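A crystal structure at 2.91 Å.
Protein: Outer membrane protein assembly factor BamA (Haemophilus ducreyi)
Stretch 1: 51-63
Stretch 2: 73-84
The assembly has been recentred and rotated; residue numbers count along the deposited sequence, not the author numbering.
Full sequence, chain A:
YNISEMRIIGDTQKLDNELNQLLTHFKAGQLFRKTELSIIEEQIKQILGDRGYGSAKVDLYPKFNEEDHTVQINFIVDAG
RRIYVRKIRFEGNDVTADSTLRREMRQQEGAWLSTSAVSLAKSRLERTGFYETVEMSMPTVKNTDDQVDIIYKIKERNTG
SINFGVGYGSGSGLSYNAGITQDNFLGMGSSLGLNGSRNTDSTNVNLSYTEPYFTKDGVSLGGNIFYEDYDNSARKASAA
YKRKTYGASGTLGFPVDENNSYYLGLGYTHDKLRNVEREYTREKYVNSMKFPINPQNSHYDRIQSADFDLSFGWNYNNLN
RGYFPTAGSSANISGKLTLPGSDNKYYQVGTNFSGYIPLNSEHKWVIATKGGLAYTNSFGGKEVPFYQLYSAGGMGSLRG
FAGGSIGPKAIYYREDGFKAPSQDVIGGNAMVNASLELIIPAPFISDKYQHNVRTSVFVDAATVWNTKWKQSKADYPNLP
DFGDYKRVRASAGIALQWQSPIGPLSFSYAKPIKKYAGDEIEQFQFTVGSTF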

ATOM      1  N   ARG A  51       8.175 -30.964 -19.861  1.00139.38           N
ATOM      2  CA  ARG A  51       8.626 -31.202 -21.219  1.00141.84           C
ATOM      3  C   ARG A  51       7.654 -31.987 -22.058  1.00138.31           C
ATOM      4  O   ARG A  51       7.929 -32.306 -23.206  1.00140.63           O
ATOM      5  CB  ARG A  51      10.010 -31.826 -21.238  1.00148.20           C
ATOM      6  CG  ARG A  51      11.035 -30.948 -21.926  1.00152.45           C
ATOM      7  CD  ARG A  51      11.150 -29.596 -21.260  1.00153.01           C
ATOM      8  NE  ARG A  51      12.488 -29.038 -21.412  1.00158.00           N
ATOM      9  CZ  ARG A  51      13.271 -28.685 -20.400  1.00156.74           C
ATOM     10  NH1 ARG A  51      12.848 -28.825 -19.153  1.00152.27           N
ATOM     11  NH2 ARG A  51      14.477 -28.188 -20.632  1.00156.40           N
ATOM     12  N   GLY A  52       6.498 -32.268 -21.492  1.00130.03           N
ATOM     13  CA  GLY A  52       5.435 -32.926 -22.233  1.00127.23           C
ATOM     14  C   GLY A  52       4.973 -34.259 -21.668  1.00128.66           C
ATOM     15  O   GLY A  52       3.884 -34.729 -21.992  1.00124.36           O
ATOM     16  N   TYR A  53       5.798 -34.876 -20.826  1.00135.95           N
ATOM     17  CA  TYR A  53       5.446 -36.159 -20.222  1.00142.74           C
ATOM     18  C   TYR A  53       4.868 -35.965 -18.830  1.00137.50           C
ATOM     19  O   TYR A  53       5.608 -35.876 -17.851  1.00136.74           O
ATOM     20  CB  TYR A  53       6.663 -37.086 -20.112  1.00152.21           C
ATOM     21  N   GLY A  54       3.547 -35.907 -18.737  1.00134.20           N
ATOM     22  CA  GLY A  54       2.901 -35.847 -17.441  1.00132.69           C
ATOM     23  C   GLY A  54       3.050 -37.172 -16.722  1.00132.48           C
ATOM     24  O   GLY A  54       3.813 -37.276 -15.755  1.00130.06           O
ATOM     25  N   SER A  55       2.318 -38.177 -17.204  1.00132.29           N
ATOM     26  CA  SER A  55       2.419 -39.536 -16.686  1.00127.84           C
ATOM     27  C   SER A  55       3.869 -39.957 -16.710  1.00120.89           C
ATOM     28  O   SER A  55       4.517 -39.913 -17.751  1.00120.43           O
ATOM     29  CB  SER A  55       1.580 -40.508 -17.516  1.00128.71           C
ATOM     30  OG  SER A  55       0.193 -40.229 -17.385  1.00128.01           O
ATOM     31  N   ALA A  56       4.379 -40.328 -15.544  1.00118.42           N
ATOM     32  CA  ALA A  56       5.771 -40.718 -15.409  1.00125.13           C
ATOM     33  C   ALA A  56       5.928 -41.607 -14.191  1.00132.08           C
ATOM     34  O   ALA A  56       5.540 -41.229 -13.082  1.00132.47           O
ATOM     35  CB  ALA A  56       6.661 -39.494 -15.290  1.00123.28           C
ATOM     36  N   LYS A  57       6.484 -42.795 -14.404  1.00133.98           N
ATOM     37  CA  LYS A  57       6.704 -43.730 -13.318  1.00136.34           C
ATOM     38  C   LYS A  57       8.185 -43.723 -12.963  1.00147.09           C
ATOM     39  O   LYS A  57       9.003 -44.255 -13.713  1.00153.67           O
ATOM     40  CB  LYS A  57       6.279 -45.146 -13.731  1.00136.07           C
ATOM     41  CG  LYS A  57       4.943 -45.253 -14.475  1.00128.96           C
ATOM     42  CD  LYS A  57       3.781 -45.577 -13.538  1.00122.04           C
ATOM     43  CE  LYS A  57       2.980 -46.785 -14.019  1.00118.80           C
ATOM     44  NZ  LYS A  57       3.704 -48.071 -13.803  1.00121.03           N
ATOM     45  N   VAL A  58       8.530 -43.110 -11.831  1.00152.60           N
ATOM     46  CA  VAL A  58       9.901 -43.175 -11.315  1.00161.44           C
ATOM     47  C   VAL A  58       9.988 -44.133 -10.119  1.00165.56           C
ATOM     48  O   VAL A  58       9.549 -43.808  -9.012  1.00161.42           O
ATOM     49  CB  VAL A  58      10.463 -41.775 -10.950  1.00121.91           C
ATOM     50  CG1 VAL A  58      11.803 -41.896 -10.231  1.00120.52           C
ATOM     51  CG2 VAL A  58      10.614 -40.927 -12.202  1.00121.67           C
ATOM     52  N   ASP A  59      10.552 -45.316 -10.361  1.00171.05           N
ATOM     53  CA  ASP A  59      10.587 -46.379  -9.363  1.00175.57           C
ATOM     54  C   ASP A  59      11.956 -46.531  -8.710  1.00180.50           C
ATOM     55  O   ASP A  59      12.888 -47.056  -9.317  1.00182.19           O
ATOM     56  CB  ASP A  59      10.191 -47.718  -9.993  1.00178.28           C
ATOM     57  CG  ASP A  59       8.863 -47.656 -10.724  1.00178.91           C
ATOM     58  OD1 ASP A  59       8.002 -46.833 -10.343  1.00174.98           O
ATOM     59  OD2 ASP A  59       8.682 -48.437 -11.683  1.00182.38           O
ATOM     60  N   LEU A  60      12.076 -46.081  -7.466  1.00183.87           N
ATOM     61  CA  LEU A  60      13.281 -46.346  -6.696  1.00188.95           C
ATOM     62  C   LEU A  60      13.267 -47.786  -6.204  1.00191.57           C
ATOM     63  O   LEU A  60      12.406 -48.182  -5.419  1.00192.67           O
ATOM     64  CB  LEU A  60      13.420 -45.376  -5.522  1.00189.01           C
ATOM     65  CG  LEU A  60      14.217 -44.104  -5.815  1.00187.73           C
ATOM     66  CD1 LEU A  60      14.386 -43.271  -4.557  1.00186.49           C
ATOM     67  CD2 LEU A  60      15.568 -44.459  -6.408  1.00189.96           C
ATOM     68  N   TYR A  61      14.222 -48.568  -6.689  1.00192.37           N
ATOM     69  CA  TYR A  61      14.338 -49.962  -6.301  1.00194.15           C
ATOM     70  C   TYR A  61      15.812 -50.341  -6.194  1.00194.32           C
ATOM     71  O   TYR A  61      16.360 -50.989  -7.085  1.00195.63           O
ATOM     72  CB  TYR A  61      13.619 -50.855  -7.310  1.00194.89           C
ATOM     73  N   PRO A  62      16.460 -49.917  -5.097  1.00190.01           N
ATOM     74  CA  PRO A  62      17.874 -50.147  -4.786  1.00184.94           C
ATOM     75  C   PRO A  62      18.119 -51.555  -4.247  1.00182.52           C
ATOM     76  O   PRO A  62      17.373 -52.017  -3.382  1.00181.31           O
ATOM     77  CB  PRO A  62      18.160 -49.107  -3.698  1.00179.44           C
ATOM     78  N   LYS A  63      19.149 -52.223  -4.759  1.00179.94           N
ATOM     79  CA  LYS A  63      19.515 -53.559  -4.295  1.00179.02           C
ATOM     80  C   LYS A  63      20.840 -53.525  -3.533  1.00179.53           C
ATOM     81  O   LYS A  63      21.876 -53.164  -4.094  1.00182.48           O
ATOM     82  CB  LYS A  63      19.605 -54.529  -5.474  1.00178.47           C
ATOM     83  N   ILE A  73      21.787 -47.965  -5.848  1.00199.99           N
ATOM     84  CA  ILE A  73      20.456 -47.413  -6.104  1.00189.38           C
ATOM     85  C   ILE A  73      20.149 -47.363  -7.596  1.00186.88           C
ATOM     86  O   ILE A  73      21.048 -47.184  -8.417  1.00185.77           O
ATOM     87  CB  ILE A  73      20.314 -45.990  -5.542  1.00180.44           C
ATOM     88  N   ASN A  74      18.874 -47.505  -7.945  1.00186.44           N
ATOM     89  CA  ASN A  74      18.478 -47.541  -9.350  1.00188.07           C
ATOM     90  C   ASN A  74      17.222 -46.731  -9.665  1.00189.72           C
ATOM     91  O   ASN A  74      16.175 -46.923  -9.042  1.00190.86           O
ATOM     92  CB  ASN A  74      18.288 -48.989  -9.807  1.00189.47           C
ATOM     93  N   PHE A  75      17.338 -45.826 -10.636  1.00189.04           N
ATOM     94  CA  PHE A  75      16.193 -45.074 -11.145  1.00183.79           C
ATOM     95  C   PHE A  75      15.508 -45.857 -12.254  1.00182.54           C
ATOM     96  O   PHE A  75      16.073 -46.039 -13.327  1.00185.34           O
ATOM     97  CB  PHE A  75      16.636 -43.722 -11.706  1.00179.55           C
ATOM     98  CG  PHE A  75      17.108 -42.753 -10.665  1.00175.03           C
ATOM     99  CD1 PHE A  75      16.591 -42.785  -9.382  1.00173.36           C
ATOM    100  CD2 PHE A  75      18.068 -41.804 -10.973  1.00171.72           C
ATOM    101  CE1 PHE A  75      17.026 -41.893  -8.423  1.00170.37           C
ATOM    102  CE2 PHE A  75      18.509 -40.911 -10.018  1.00169.03           C
ATOM    103  CZ  PHE A  75      17.988 -40.954  -8.742  1.00168.61           C
ATOM    104  N   ILE A  76      14.293 -46.325 -12.001  1.00178.91           N
ATOM    105  CA  ILE A  76      13.544 -47.038 -13.028  1.00178.15           C
ATOM    106  C   ILE A  76      12.442 -46.132 -13.574  1.00178.16           C
ATOM    107  O   ILE A  76      11.376 -45.990 -12.971  1.00177.03           O
ATOM    108  CB  ILE A  76      12.977 -48.365 -12.492  1.00175.62           C
ATOM    109  CG1 ILE A  76      14.118 -49.235 -11.945  1.00174.34           C
ATOM    110  CG2 ILE A  76      12.212 -49.096 -13.585  1.00174.98           C
ATOM    111  CD1 ILE A  76      13.669 -50.377 -11.065  1.00173.74           C
ATOM    112  N   VAL A  77      12.718 -45.516 -14.721  1.00175.87           N
ATOM    113  CA  VAL A  77      11.880 -44.441 -15.238  1.00166.67           C
ATOM    114  C   VAL A  77      11.011 -44.846 -16.429  1.00169.45           C
ATOM    115  O   VAL A  77      11.519 -45.141 -17.514  1.00174.59           O
ATOM    116  CB  VAL A  77      12.737 -43.222 -15.636  1.00155.69           C
ATOM    117  CG1 VAL A  77      11.856 -42.106 -16.156  1.00153.09           C
ATOM    118  CG2 VAL A  77      13.563 -42.748 -14.454  1.00149.72           C
ATOM    119  N   ASP A  78       9.704 -44.831 -16.215  1.00163.90           N
ATOM    120  CA  ASP A  78       8.750 -45.035 -17.284  1.00160.36           C
ATOM    121  C   ASP A  78       8.142 -43.686 -17.605  1.00153.69           C
ATOM    122  O   ASP A  78       7.298 -43.199 -16.869  1.00151.99           O
ATOM    123  CB  ASP A  78       7.671 -46.015 -16.843  1.00161.36           C
ATOM    124  CG  ASP A  78       6.810 -46.483 -17.989  1.00161.84           C
ATOM    125  OD1 ASP A  78       7.048 -46.038 -19.130  1.00161.49           O
ATOM    126  OD2 ASP A  78       5.893 -47.295 -17.750  1.00162.02           O
ATOM    127  N   ALA A  79       8.585 -43.080 -18.698  1.00149.05           N
ATOM    128  CA  ALA A  79       8.288 -41.678 -18.982  1.00142.19           C
ATOM    129  C   ALA A  79       6.977 -41.428 -19.727  1.00140.47           C
ATOM    130  O   ALA A  79       6.663 -40.285 -20.045  1.00139.19           O
ATOM    131  CB  ALA A  79       9.445 -41.043 -19.736  1.00140.88           C
ATOM    132  N   GLY A  80       6.224 -42.489 -20.011  1.00142.37           N
ATOM    133  CA  GLY A  80       4.961 -42.373 -20.729  1.00140.85           C
ATOM    134  C   GLY A  80       5.061 -41.707 -22.095  1.00139.37           C
ATOM    135  O   GLY A  80       6.157 -41.511 -22.626  1.00140.83           O
ATOM    136  N   ARG A  81       3.912 -41.358 -22.670  1.00135.43           N
ATOM    137  CA  ARG A  81       3.884 -40.629 -23.935  1.00136.16           C
ATOM    138  C   ARG A  81       3.966 -39.127 -23.690  1.00137.12           C
ATOM    139  O   ARG A  81       3.716 -38.658 -22.577  1.00106.70           O
ATOM    140  CB  ARG A  81       2.620 -40.956 -24.731  1.00111.60           C
ATOM    141  N   ARG A  82       4.330 -38.382 -24.730  1.00140.82           N
ATOM    142  CA  ARG A  82       4.334 -36.922 -24.676  1.00139.12           C
ATOM    143  C   ARG A  82       2.920 -36.420 -24.936  1.00143.81           C
ATOM    144  O   ARG A  82       2.342 -36.690 -25.992  1.00148.21           O
ATOM    145  CB  ARG A  82       5.323 -36.334 -25.694  1.00133.01           C
ATOM    146  CG  ARG A  82       5.119 -34.851 -26.001  1.00125.74           C
ATOM    147  CD  ARG A  82       4.429 -34.658 -27.356  1.00120.05           C
ATOM    148  NE  ARG A  82       4.180 -33.258 -27.699  1.00111.81           N
ATOM    149  CZ  ARG A  82       5.132 -32.387 -28.023  1.00111.15           C
ATOM    150  NH1 ARG A  82       4.811 -31.143 -28.338  1.00103.80           N
ATOM    151  NH2 ARG A  82       6.409 -32.758 -28.026  1.00117.42           N
ATOM    152  N   ILE A  83       2.369 -35.693 -23.967  1.00138.66           N
ATOM    153  CA  ILE A  83       0.966 -35.288 -24.007  1.00130.47           C
ATOM    154  C   ILE A  83       0.766 -33.903 -24.634  1.00128.00           C
ATOM    155  O   ILE A  83       1.229 -32.890 -24.104  1.00124.34           O
ATOM    156  CB  ILE A  83       0.353 -35.326 -22.598  1.00122.61           C
ATOM    157  CG1 ILE A  83       1.048 -36.399 -21.754  1.00121.24           C
ATOM    158  CG2 ILE A  83      -1.130 -35.589 -22.680  1.00118.07           C
ATOM    159  CD1 ILE A  83       0.491 -36.541 -20.357  1.00118.57           C
ATOM    160  N   TYR A  84       0.071 -33.875 -25.768  1.00129.05           N
ATOM    161  CA  TYR A  84      -0.154 -32.640 -26.516  1.00131.16           C
ATOM    162  C   TYR A  84      -1.513 -32.002 -26.180  1.00135.22           C
ATOM    163  O   TYR A  84      -2.561 -32.616 -26.378  1.00140.30           O
ATOM    164  CB  TYR A  84      -0.032 -32.927 -28.019  1.00127.73           C
ATOM    165  CG  TYR A  84      -0.534 -31.828 -28.931  1.00122.85           C
ATOM    166  CD1 TYR A  84       0.238 -30.702 -29.188  1.00119.74           C
ATOM    167  CD2 TYR A  84      -1.775 -31.931 -29.555  1.00120.08           C
ATOM    168  CE1 TYR A  84      -0.219 -29.701 -30.031  1.00119.85           C
ATOM    169  CE2 TYR A  84      -2.240 -30.939 -30.397  1.00119.20           C
ATOM    170  CZ  TYR A  84      -1.460 -29.826 -30.632  1.00121.30           C
ATOM    171  OH  TYR A  84      -1.925 -28.835 -31.471  1.00121.78           O
TER

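Antiparallel strands bond in alternating pairs, and residues 51-63 and 73-84 of BamA make a compact worked example. Lys57 and Asp78 face each other as a hydrogen-bonded pair: Lys57 N donates to Asp78 O at 2.6 Å, and Asp78 N returns a bond to Lys57 O at 2.7 Å, both nearly linear. Two residues along, the pattern repeats, with Asp59 N to Ile76 O at 2.8 Å and Ile76 N to Asp59 O at 3.1 Å, the latter more bent. The ladder then slackens, for Tyr61 N reaches Asn74 O at 3.5 Å, a weak bond. Beyond the other end of the paired strands, Ile83 N donates to Gly52 O at 2.7 Å, tying the second stretch to a glycine that closes a helix in a Schellman motif. Its positive phi suits glycine, and a CB there would also clash with Arg82 CG.

Between the bonded pairs, backbone carbonyls accept CA-H...O contacts, such as Val77 CA to Lys57 O at 3.3 Å. The strands run at 163°, close to fully antiparallel. Because each residue sits directly across from its partner, the two side chains of a pair emerge on the same face of the sheet, and successive pairs alternate between the faces.

Val58 and Val77 share one face with Leu60 and Phe75. Val58 CG2 meets Val77 CG2 at 4.1 Å, while Leu60 CD2 lies 3.6 Å from Phe75 CD1, at the edge of the ring and near its plane. The other face carries Lys57, Asp78, Asp59 and Ile76. There the charges of Lys57 and Asp78 are opposite, but NZ of Lys57 stays 4.6 Å from OD2 of Asp78, too far for a salt bridge; the backbone does the binding. Farther out, Ile76 CD1 packs at 3.8 Å against Tyr61 CB, the last atom modelled in that side chain.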